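Local coordinates for SH2 domain-containing protein 3C (PDB 3T6G) that acts as an adaptor in integrin-mediated cell adhesion and migration, its C-terminal Ras-GEF-like domain being closed, unable to perform canonical exchange and competent to bind BCAR1, at residues L38-V41 against K42-A46; G83-L86 against L87-H91; W167-L170 against R171-T175; F188-S191 against L192-K196. The protein carries 2 engineered substitutions. All coordinates share one frame; numbering follows the deposited sequence.

Contact 1 of 4, residues L38-V41 against K42-A46; sequences LRKV and KELLA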
loop_
_atom_site.group_PDB
_atom_site.type_symbol
_atom_site.label_atom_id
_atom_site.label_comp_id
_atom_site.label_asym_id
_atom_site.label_seq_id
_atom_site.Cartn_x
_atom_site.Cartn_y
_atom_site.Cartn_z
ATOM N N LEU A 38 -8.327 2.991 26.675
ATOM C CA LEU A 38 -9.121 2.079 25.853
ATOM C C LEU A 38 -10.603 2.462 25.948
ATOM O O LEU A 38 -11.314 2.515 24.938
ATOM C CB LEU A 38 -8.906 0.632 26.291
ATOM C CG LEU A 38 -7.489 0.156 26.000
ATOM C CD1 LEU A 38 -7.148 -1.111 26.768
ATOM C CD2 LEU A 38 -7.334 -0.031 24.511
ATOM N N ARG A 39 -11.055 2.763 27.163
ATOM C CA ARG A 39 -12.449 3.118 27.367
ATOM C C ARG A 39 -12.799 4.414 26.621
ATOM O O ARG A 39 -13.814 4.476 25.913
ATOM C CB ARG A 39 -12.762 3.212 28.863
ATOM C CG ARG A 39 -14.222 3.533 29.210
ATOM C CD ARG A 39 -14.398 3.802 30.712
ATOM N NE ARG A 39 -13.396 4.748 31.213
ATOM C CZ ARG A 39 -13.213 5.984 30.741
ATOM N NH1 ARG A 39 -13.966 6.448 29.750
ATOM N NH2 ARG A 39 -12.267 6.765 31.258
ATOM N N LYS A 40 -11.954 5.439 26.761
ATOM C CA LYS A 40 -12.168 6.707 26.060
ATOM C C LYS A 40 -12.216 6.486 24.548
ATOM O O LYS A 40 -13.123 6.963 23.857
ATOM C CB LYS A 40 -11.062 7.712 26.396
ATOM C CG LYS A 40 -11.565 9.133 26.680
ATOM C CD LYS A 40 -12.554 9.610 25.620
ATOM C CE LYS A 40 -13.349 10.826 26.094
ATOM N NZ LYS A 40 -14.677 10.931 25.410
ATOM N N VAL A 41 -11.238 5.750 24.032
ATOM C CA VAL A 41 -11.215 5.432 22.607
ATOM C C VAL A 41 -12.510 4.721 22.186
ATOM O O VAL A 41 -13.121 5.088 21.181
ATOM C CB VAL A 41 -9.941 4.622 22.225
ATOM C CG1 VAL A 41 -9.941 4.233 20.741
ATOM C CG2 VAL A 41 -8.707 5.427 22.567
ATOM N N LYS A 42 -12.939 3.713 22.945
ATOM C CA LYS A 42 -14.211 3.036 22.633
ATOM C C LYS A 42 -15.368 4.032 22.694
ATOM O O LYS A 42 -16.219 4.090 21.795
ATOM C CB LYS A 42 -14.478 1.879 23.594
ATOM C CG LYS A 42 -15.837 1.220 23.396
ATOM C CD LYS A 42 -16.081 0.134 24.441
ATOM C CE LYS A 42 -14.936 -0.878 24.444
ATOM N NZ LYS A 42 -14.800 -1.598 23.144
ATOM N N GLU A 43 -15.392 4.824 23.761
ATOM C CA GLU A 43 -16.367 5.893 23.844
ATOM C C GLU A 43 -16.310 6.765 22.594
ATOM O O GLU A 43 -17.334 6.974 21.950
ATOM C CB GLU A 43 -16.181 6.709 25.123
ATOM C CG GLU A 43 -16.841 6.050 26.338
ATOM C CD GLU A 43 -16.396 6.621 27.681
ATOM O OE1 GLU A 43 -15.839 7.745 27.721
ATOM O OE2 GLU A 43 -16.608 5.925 28.703
ATOM N N LEU A 44 -15.119 7.243 22.221
ATOM C CA LEU A 44 -15.009 8.159 21.079
ATOM C C LEU A 44 -15.519 7.541 19.788
ATOM O O LEU A 44 -16.219 8.197 19.026
ATOM C CB LEU A 44 -13.580 8.670 20.903
ATOM C CG LEU A 44 -13.146 9.606 22.031
ATOM C CD1 LEU A 44 -11.639 9.709 22.077
ATOM C CD2 LEU A 44 -13.811 10.990 21.917
ATOM N N LEU A 45 -15.179 6.276 19.551
ATOM C CA LEU A 45 -15.638 5.568 18.360
ATOM C C LEU A 45 -17.152 5.393 18.419
ATOM O O LEU A 45 -17.854 5.633 17.429
ATOM C CB LEU A 45 -14.922 4.217 18.205
ATOM C CG LEU A 45 -13.398 4.270 18.008
ATOM C CD1 LEU A 45 -12.707 2.897 18.200
ATOM C CD2 LEU A 45 -13.097 4.854 16.633
ATOM N N ALA A 46 -17.653 4.996 19.587
ATOM C CA ALA A 46 -19.093 4.770 19.774
ATOM C C ALA A 46 -19.964 6.012 19.586
ATOM O O ALA A 46 -21.085 5.904 19.094
ATOM C CB ALA A 46 -19.368 4.157 21.135
#

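Contact 2 of 4, residues G83-L86 against L87-H91; sequences GMEL and LTLPH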
loop_
_atom_site.group_PDB
_atom_site.type_symbol
_atom_site.label_atom_id
_atom_site.label_comp_id
_atom_site.label_asym_id
_atom_site.label_seq_id
_atom_site.Cartn_x
_atom_site.Cartn_y
_atom_site.Cartn_z
ATOM N N GLY A 83 1.869 12.061 -3.325
ATOM C CA GLY A 83 2.354 10.867 -2.642
ATOM C C GLY A 83 2.047 9.600 -3.426
ATOM O O GLY A 83 2.748 8.600 -3.310
ATOM N N MET A 84 0.996 9.638 -4.237
ATOM C CA MET A 84 0.649 8.478 -5.023
ATOM C C MET A 84 1.767 8.193 -5.987
ATOM O O MET A 84 2.121 7.029 -6.205
ATOM C CB MET A 84 -0.671 8.678 -5.776
ATOM C CG MET A 84 -1.945 8.586 -4.908
ATOM S SD MET A 84 -2.115 7.063 -3.931
ATOM C CE MET A 84 -1.332 7.543 -2.409
ATOM N N GLU A 85 2.309 9.258 -6.574
ATOM C CA GLU A 85 3.442 9.151 -7.488
ATOM C C GLU A 85 4.681 8.760 -6.712
ATOM O O GLU A 85 5.421 7.862 -7.110
ATOM C CB GLU A 85 3.669 10.459 -8.226
ATOM C CG GLU A 85 4.901 10.468 -9.091
ATOM C CD GLU A 85 4.774 11.454 -10.242
ATOM O OE1 GLU A 85 3.755 12.181 -10.266
ATOM O OE2 GLU A 85 5.677 11.498 -11.116
ATOM N N LEU A 86 4.869 9.390 -5.563
ATOM C CA LEU A 86 6.059 9.136 -4.760
ATOM C C LEU A 86 6.235 7.664 -4.407
ATOM O O LEU A 86 7.359 7.177 -4.334
ATOM C CB LEU A 86 6.080 9.989 -3.482
ATOM C CG LEU A 86 7.355 9.728 -2.664
ATOM C CD1 LEU A 86 8.584 10.113 -3.492
ATOM C CD2 LEU A 86 7.397 10.442 -1.318
ATOM N N LEU A 87 5.140 6.947 -4.176
ATOM C CA LEU A 87 5.274 5.568 -3.687
ATOM C C LEU A 87 5.579 4.500 -4.753
ATOM O O LEU A 87 5.739 3.328 -4.421
ATOM C CB LEU A 87 4.109 5.165 -2.768
ATOM C CG LEU A 87 2.683 5.469 -3.206
ATOM C CD1 LEU A 87 2.286 4.544 -4.317
ATOM C CD2 LEU A 87 1.754 5.303 -2.032
ATOM N N THR A 88 5.673 4.912 -6.017
ATOM C CA THR A 88 6.175 4.040 -7.069
ATOM C C THR A 88 7.688 4.193 -7.239
ATOM O O THR A 88 8.351 3.320 -7.789
ATOM C CB THR A 88 5.542 4.371 -8.425
ATOM O OG1 THR A 88 6.143 5.561 -8.950
ATOM C CG2 THR A 88 4.038 4.560 -8.297
ATOM N N LEU A 89 8.224 5.318 -6.783
ATOM C CA LEU A 89 9.626 5.660 -6.981
ATOM C C LEU A 89 10.531 5.044 -5.918
ATOM O O LEU A 89 10.086 4.718 -4.831
ATOM C CB LEU A 89 9.807 7.178 -7.017
ATOM C CG LEU A 89 9.422 7.827 -8.338
ATOM C CD1 LEU A 89 9.231 6.752 -9.365
ATOM C CD2 LEU A 89 8.161 8.636 -8.189
ATOM N N PRO A 90 11.826 4.890 -6.226
ATOM C CA PRO A 90 12.597 4.038 -5.327
ATOM C C PRO A 90 12.800 4.754 -4.008
ATOM O O PRO A 90 13.003 4.103 -2.983
ATOM C CB PRO A 90 13.936 3.868 -6.059
ATOM C CG PRO A 90 13.783 4.606 -7.367
ATOM C CD PRO A 90 12.696 5.605 -7.166
ATOM N N HIS A 91 12.759 6.082 -4.031
ATOM C CA HIS A 91 12.961 6.839 -2.799
ATOM C C HIS A 91 11.663 7.007 -2.019
ATOM O O HIS A 91 11.680 7.422 -0.874
ATOM C CB HIS A 91 13.668 8.191 -3.026
ATOM C CG HIS A 91 12.871 9.195 -3.802
ATOM N ND1 HIS A 91 12.378 8.950 -5.067
ATOM C CD2 HIS A 91 12.524 10.474 -3.509
ATOM C CE1 HIS A 91 11.749 10.021 -5.514
ATOM N NE2 HIS A 91 11.820 10.960 -4.585
#

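Contact 3 of 4, residues W167-L170 against R171-T175; sequences WVTL and RQRHT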
loop_
_atom_site.group_PDB
_atom_site.type_symbol
_atom_site.label_atom_id
_atom_site.label_comp_id
_atom_site.label_asym_id
_atom_site.label_seq_id
_atom_site.Cartn_x
_atom_site.Cartn_y
_atom_site.Cartn_z
ATOM N N TRP A 167 -20.312 -13.971 15.450
ATOM C CA TRP A 167 -20.747 -14.118 14.052
ATOM C C TRP A 167 -22.146 -14.727 13.878
ATOM O O TRP A 167 -22.938 -14.245 13.059
ATOM C CB TRP A 167 -19.711 -14.888 13.219
ATOM C CG TRP A 167 -18.503 -14.103 13.070
ATOM C CD1 TRP A 167 -17.396 -14.148 13.861
ATOM C CD2 TRP A 167 -18.273 -13.074 12.103
ATOM N NE1 TRP A 167 -16.479 -13.218 13.433
ATOM C CE2 TRP A 167 -16.996 -12.540 12.352
ATOM C CE3 TRP A 167 -19.027 -12.550 11.041
ATOM C CZ2 TRP A 167 -16.443 -11.511 11.582
ATOM C CZ3 TRP A 167 -18.482 -11.534 10.273
ATOM C CH2 TRP A 167 -17.199 -11.022 10.545
ATOM N N VAL A 168 -22.446 -15.783 14.631
ATOM C CA VAL A 168 -23.786 -16.362 14.597
ATOM C C VAL A 168 -24.817 -15.285 14.936
ATOM O O VAL A 168 -25.790 -15.080 14.207
ATOM C CB VAL A 168 -23.941 -17.522 15.593
ATOM C CG1 VAL A 168 -25.413 -17.779 15.859
ATOM C CG2 VAL A 168 -23.244 -18.784 15.084
ATOM N N THR A 169 -24.588 -14.579 16.038
ATOM C CA THR A 169 -25.519 -13.544 16.447
ATOM C C THR A 169 -25.563 -12.350 15.483
ATOM O O THR A 169 -26.607 -11.690 15.380
ATOM C CB THR A 169 -25.356 -13.154 17.947
ATOM O OG1 THR A 169 -25.838 -11.825 18.174
ATOM C CG2 THR A 169 -23.940 -13.257 18.375
ATOM N N LEU A 170 -24.467 -12.098 14.753
ATOM C CA LEU A 170 -24.486 -11.082 13.688
ATOM C C LEU A 170 -25.407 -11.551 12.578
ATOM O O LEU A 170 -26.096 -10.758 11.928
ATOM C CB LEU A 170 -23.090 -10.823 13.107
ATOM C CG LEU A 170 -22.985 -9.851 11.915
ATOM C CD1 LEU A 170 -22.917 -8.407 12.401
ATOM C CD2 LEU A 170 -21.757 -10.129 11.034
ATOM N N ARG A 171 -25.404 -12.858 12.364
ATOM C CA ARG A 171 -26.240 -13.472 11.348
ATOM C C ARG A 171 -27.711 -13.397 11.752
ATOM O O ARG A 171 -28.593 -13.244 10.903
ATOM C CB ARG A 171 -25.816 -14.926 11.149
ATOM C CG ARG A 171 -25.274 -15.244 9.766
ATOM C CD ARG A 171 -24.360 -16.460 9.799
ATOM N NE ARG A 171 -22.957 -16.054 9.795
ATOM C CZ ARG A 171 -21.970 -16.738 10.367
ATOM N NH1 ARG A 171 -22.228 -17.877 11.012
ATOM N NH2 ARG A 171 -20.723 -16.271 10.292
ATOM N N GLN A 172 -27.970 -13.493 13.054
ATOM C CA GLN A 172 -29.338 -13.462 13.573
ATOM C C GLN A 172 -29.921 -12.060 13.603
ATOM O O GLN A 172 -31.032 -11.833 13.131
ATOM C CB GLN A 172 -29.392 -14.054 14.979
ATOM C CG GLN A 172 -29.548 -15.567 15.005
ATOM C CD GLN A 172 -29.221 -16.161 16.364
ATOM O OE1 GLN A 172 -29.014 -15.436 17.349
ATOM N NE2 GLN A 172 -29.158 -17.484 16.423
ATOM N N ARG A 173 -29.147 -11.125 14.145
ATOM C CA ARG A 173 -29.647 -9.801 14.484
ATOM C C ARG A 173 -29.328 -8.727 13.456
ATOM O O ARG A 173 -30.007 -7.700 13.387
ATOM C CB ARG A 173 -29.079 -9.381 15.836
ATOM C CG ARG A 173 -29.585 -10.217 16.988
ATOM C CD ARG A 173 -28.891 -9.846 18.283
ATOM N NE ARG A 173 -29.379 -8.589 18.848
ATOM C CZ ARG A 173 -30.544 -8.441 19.479
ATOM N NH1 ARG A 173 -31.372 -9.480 19.631
ATOM N NH2 ARG A 173 -30.886 -7.247 19.958
ATOM N N HIS A 174 -28.282 -8.955 12.677
ATOM C CA HIS A 174 -27.832 -7.972 11.705
ATOM C C HIS A 174 -27.688 -8.647 10.363
ATOM O O HIS A 174 -26.629 -8.628 9.733
ATOM C CB HIS A 174 -26.510 -7.367 12.150
ATOM C CG HIS A 174 -26.525 -6.915 13.571
ATOM N ND1 HIS A 174 -27.115 -5.732 13.967
ATOM C CD2 HIS A 174 -26.052 -7.497 14.697
ATOM C CE1 HIS A 174 -26.971 -5.589 15.271
ATOM N NE2 HIS A 174 -26.341 -6.650 15.741
ATOM N N THR A 175 -28.784 -9.232 9.919
ATOM C CA THR A 175 -28.726 -10.083 8.760
ATOM C C THR A 175 -28.245 -9.342 7.510
ATOM O O THR A 175 -27.422 -9.872 6.757
ATOM C CB THR A 175 -30.061 -10.769 8.525
ATOM O OG1 THR A 175 -30.491 -11.369 9.757
ATOM C CG2 THR A 175 -29.911 -11.818 7.446
#

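Contact 4 of 4, residues F188-S191 against L192-K196; sequences FLKS and LNEGK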
loop_
_atom_site.group_PDB
_atom_site.type_symbol
_atom_site.label_atom_id
_atom_site.label_comp_id
_atom_site.label_asym_id
_atom_site.label_seq_id
_atom_site.Cartn_x
_atom_site.Cartn_y
_atom_site.Cartn_z
ATOM N N PHE A 188 -15.224 -8.166 -3.245
ATOM C CA PHE A 188 -14.766 -6.949 -3.906
ATOM C C PHE A 188 -13.279 -6.812 -3.648
ATOM O O PHE A 188 -12.478 -6.622 -4.557
ATOM C CB PHE A 188 -15.492 -5.746 -3.326
ATOM C CG PHE A 188 -15.090 -4.429 -3.937
ATOM C CD1 PHE A 188 -15.517 -4.079 -5.206
ATOM C CD2 PHE A 188 -14.320 -3.525 -3.223
ATOM C CE1 PHE A 188 -15.164 -2.858 -5.757
ATOM C CE2 PHE A 188 -13.970 -2.293 -3.766
ATOM C CZ PHE A 188 -14.392 -1.962 -5.032
ATOM N N LEU A 189 -12.927 -6.931 -2.382
ATOM C CA LEU A 189 -11.550 -6.841 -1.959
ATOM C C LEU A 189 -10.707 -7.938 -2.608
ATOM O O LEU A 189 -9.523 -7.747 -2.889
ATOM C CB LEU A 189 -11.496 -6.966 -0.448
ATOM C CG LEU A 189 -10.128 -6.821 0.186
ATOM C CD1 LEU A 189 -9.502 -5.478 -0.149
ATOM C CD2 LEU A 189 -10.233 -7.043 1.675
ATOM N N LYS A 190 -11.318 -9.088 -2.848
ATOM C CA LYS A 190 -10.593 -10.198 -3.441
ATOM C C LYS A 190 -10.211 -9.846 -4.878
ATOM O O LYS A 190 -9.104 -10.143 -5.314
ATOM C CB LYS A 190 -11.442 -11.462 -3.399
ATOM C CG LYS A 190 -10.670 -12.750 -3.292
ATOM C CD LYS A 190 -11.654 -13.920 -3.227
ATOM C CE LYS A 190 -10.948 -15.268 -3.197
ATOM N NZ LYS A 190 -11.930 -16.379 -2.954
ATOM N N SER A 191 -11.133 -9.208 -5.601
ATOM C CA SER A 191 -10.861 -8.654 -6.924
ATOM C C SER A 191 -9.722 -7.643 -6.898
ATOM O O SER A 191 -8.747 -7.786 -7.632
ATOM C CB SER A 191 -12.090 -7.952 -7.486
ATOM O OG SER A 191 -13.021 -8.875 -8.018
ATOM N N LEU A 192 -9.859 -6.616 -6.067
ATOM C CA LEU A 192 -8.888 -5.535 -6.051
ATOM C C LEU A 192 -7.499 -6.120 -5.942
ATOM O O LEU A 192 -6.571 -5.643 -6.591
ATOM C CB LEU A 192 -9.114 -4.586 -4.863
ATOM C CG LEU A 192 -10.376 -3.731 -4.812
ATOM C CD1 LEU A 192 -10.405 -2.900 -3.518
ATOM C CD2 LEU A 192 -10.425 -2.845 -6.034
ATOM N N ASN A 193 -7.367 -7.144 -5.098
ATOM C CA ASN A 193 -6.073 -7.739 -4.802
ATOM C C ASN A 193 -5.611 -8.684 -5.917
ATOM O O ASN A 193 -4.449 -9.063 -5.967
ATOM C CB ASN A 193 -6.138 -8.534 -3.510
ATOM C CG ASN A 193 -6.054 -7.680 -2.288
ATOM O OD1 ASN A 193 -5.535 -6.561 -2.315
ATOM N ND2 ASN A 193 -6.539 -8.218 -1.176
ATOM N N GLU A 194 -6.539 -9.096 -6.769
ATOM C CA GLU A 194 -6.223 -9.958 -7.900
ATOM C C GLU A 194 -6.129 -9.063 -9.104
ATOM O O GLU A 194 -6.262 -9.524 -10.226
ATOM C CB GLU A 194 -7.335 -10.983 -8.147
ATOM C CG GLU A 194 -7.561 -11.952 -7.005
ATOM C CD GLU A 194 -8.686 -12.948 -7.278
ATOM O OE1 GLU A 194 -8.754 -13.968 -6.558
ATOM O OE2 GLU A 194 -9.499 -12.713 -8.202
ATOM N N GLY A 195 -5.950 -7.769 -8.859
ATOM C CA GLY A 195 -5.764 -6.817 -9.935
ATOM C C GLY A 195 -6.936 -6.666 -10.889
ATOM O O GLY A 195 -6.775 -6.101 -11.976
ATOM N N LYS A 196 -8.113 -7.151 -10.493
ATOM C CA LYS A 196 -9.322 -6.955 -11.297
ATOM C C LYS A 196 -9.792 -5.509 -11.253
ATOM O O LYS A 196 -9.328 -4.712 -10.428
ATOM C CB LYS A 196 -10.458 -7.861 -10.828
ATOM C CG LYS A 196 -10.582 -9.151 -11.607
ATOM C CD LYS A 196 -9.448 -10.101 -11.290
ATOM C CE LYS A 196 -9.564 -11.374 -12.111
ATOM N NZ LYS A 196 -8.479 -12.347 -11.798
#

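Contact 1 of 4, residues L38-V41 against K42-A46
R39 and E43, one turn apart on helix 35-46, illustrate how an i to i+4 spacing sets opposite charges side by side. Both side chains point the same way, and NH1 of R39 stands 2.9 Å from OE2 of E43, a salt bridge whose hydrogen bond is weak because it is bent. The carboxylate comes to the edge of the guanidinium, the two planes being turned 35° apart. The arginine starts with CG anti to the backbone N, and a bend further out, chi3 48°, folds its end back toward E43.

K40, three residues before E43, brings its NZ to 4.1 Å from OE1 of E43, too far for a salt bridge, and has a weak, long ion pair with E47. Its aliphatic part is used differently, CD lying 3.6 Å from CG of L44. K42 turns to another helix, where its NZ forms a salt bridge with D113.

Main-chain needs are met in the regular helical way. The carbonyl oxygens of L38, R39, K40 and V41 accept from the amides of K42, E43, L44 and L45; E43 N to R39 O measures 2.7 Å, and L45 N to V41 O 2.9 Å. On the buried side, CG1 of V41 meets CD1 of L45 at 4.0 Å, and both residues rest on V276 of helix 271-276.

The chemistry divides the helix: R39 and E43 pair weakly on one flank, where K40 only comes near, while apolar branches and the salt bridge of K42 to D113 fasten it to neighbouring helices. The two nearby bases probably favour the charged form of E43.

Contact 2 of 4, residues G83-L86 against L87-H91
L86 and H91 meet through a CH-pi contact, in which CD1 of the leucine sits over one face of the imidazole, 3.8 Å from the ring centroid. The side chains cross at about a right angle. A chi1 of 67° places CG of H91 between the backbone N and the carbonyl carbon, bringing the ring face to CD1 of L86. The polar end of the same ring is tied down too, NE2 bonding to the carbonyl oxygen of M78, while an aromatic side chain of another protein's chain stands edge-to-face with it.

Hydrogen bonds close the short helix 83-86 and the turn after it. L87 N reaches G83 O at 3.0 Å; T88 N reaches E85 O at 3.2 Å, from above the carbonyl plane. L89 N then bonds to L86 O, also at 3.2 Å, completing a type I beta turn from L86 to L89. The carbonyls of L87 and L89 both accept from NH1 of R96.

Carbon contacts fill in around this frame. CE of M84 lies 3.8 Å from CD2 of L87, the two chains running alongside, and the CG methylene of E85 is 3.8 Å from the CD2 methyl of L89.

The buried carboxylate of E85 pairs with a basic side chain of the other protein's chain. The turn is thus bonded internally and the ring fixed by M78, while the carboxylate meets the partner, consistent with a part in partner binding by this closed Ras-GEF-like domain.

Contact 3 of 4, residues W167-L170 against R171-T175
W167 and R171, one turn apart near the end of helix 164-173, cross with indole and guanidinium planes 22° from each other. The touching point is CB of the tryptophan, 3.4 Å from NH2 of R171, and the arginine's end approaches the ring obliquely. The carbonyl oxygen of W167 lies over the centre of one face of the guanidinium. The indole's NE1 bonds to the carbonyl of I160, which helps hold the ring.

Side chains one turn apart also touch along the helix. CG1 of V168 runs beside the amide of Q172, with NE2 at 3.8 Å. OG1 of T169 rests 3.6 Å from CD of R173. L170 and H174 cross at about a right angle, CD1 of the leucine meeting CB of the histidine at 3.7 Å; the imidazole then stacks on that of H129 in helix 121-140.

Among main-chain bonds, R171 N reaches W167 O at 2.9 Å, and T169 O takes R173 N together with a weak bond from Q172 N. The last in line, H174 N to L170 O, arrives from above the carbonyl plane, a sign that the helix is ending. H174 has left helical angles (phi -129°, psi 57°), and OG1 of T175 turns back to donate to R171 O at 2.9 Å.

H174 therefore both follows one helix and occupies the N-cap of the next, helix 175-193: a one-residue junction between consecutive helices of an all-helical Ras-GEF-like domain.

Contact 4 of 4, residues F188-S191 against L192-K196
The backbone of F188-K196 finishes helix 175-193 with a Schellman motif, in which K196 N returns to S191 O at 3.0 Å and G195 N to L192 O, G195 being the C' residue with a positive phi of 63°. Glycine tolerates such an angle readily, and the chain turns out of the helix there. Upstream the ordinary helical pattern still holds: L192 N bonds to F188 O, and N193 N reaches L189 O at 3.1 Å. E194 N, by contrast, makes only a weak bond to K190 O and a shorter one, 2.7 Å, to S191 O.

Of the side chains, F188 and L192 carry the apolar contact. CG of the phenylalanine is anti to its main-chain nitrogen (chi1 180°), and from there the ring tips toward the leucine. CG of L192 lies over one face of this ring, while its CD1 comes 3.6 Å from CE2 of F188. R139 adds a cation-pi interaction with the ring. F188 and L192 both touch M145 of helix 145-155, so the pair joins the helix end to its neighbour.

L189 brings CD1 to 4.3 Å from CD1 of L192 and packs on A149 and M152 of the same neighbouring helix. The carbonyl side of the N193 amide is held from outside, OD1 accepting from NE2 of H208. K196 meets the end of the helix through its first side-chain carbon, CB lying 3.7 Å from CB of S191. At S191 O the two amide donors arrive from opposite faces of the carbonyl plane, K196 N on one and E194 N on the other.

In the fold
Followed from the N terminus, the four contacts come in series; none nests within or crosses another, and none closes a long loop, since the two segments of each are consecutive. Contact 1 lies along helix 35-46. Contact 2 ends helix 83-86 and leads into helix 93-115, whose start packs on contact 2 and whose far end, at M109 and D113, meets contact 1, their centres about 35 Å apart on opposite sides of the chain's centre. Contact 3 ends helix 164-173 and opens helix 175-193, whose other end is contact 4. Helix 121-140 serves both, touching contact 3 through L128 and H129 and contact 4 through R139.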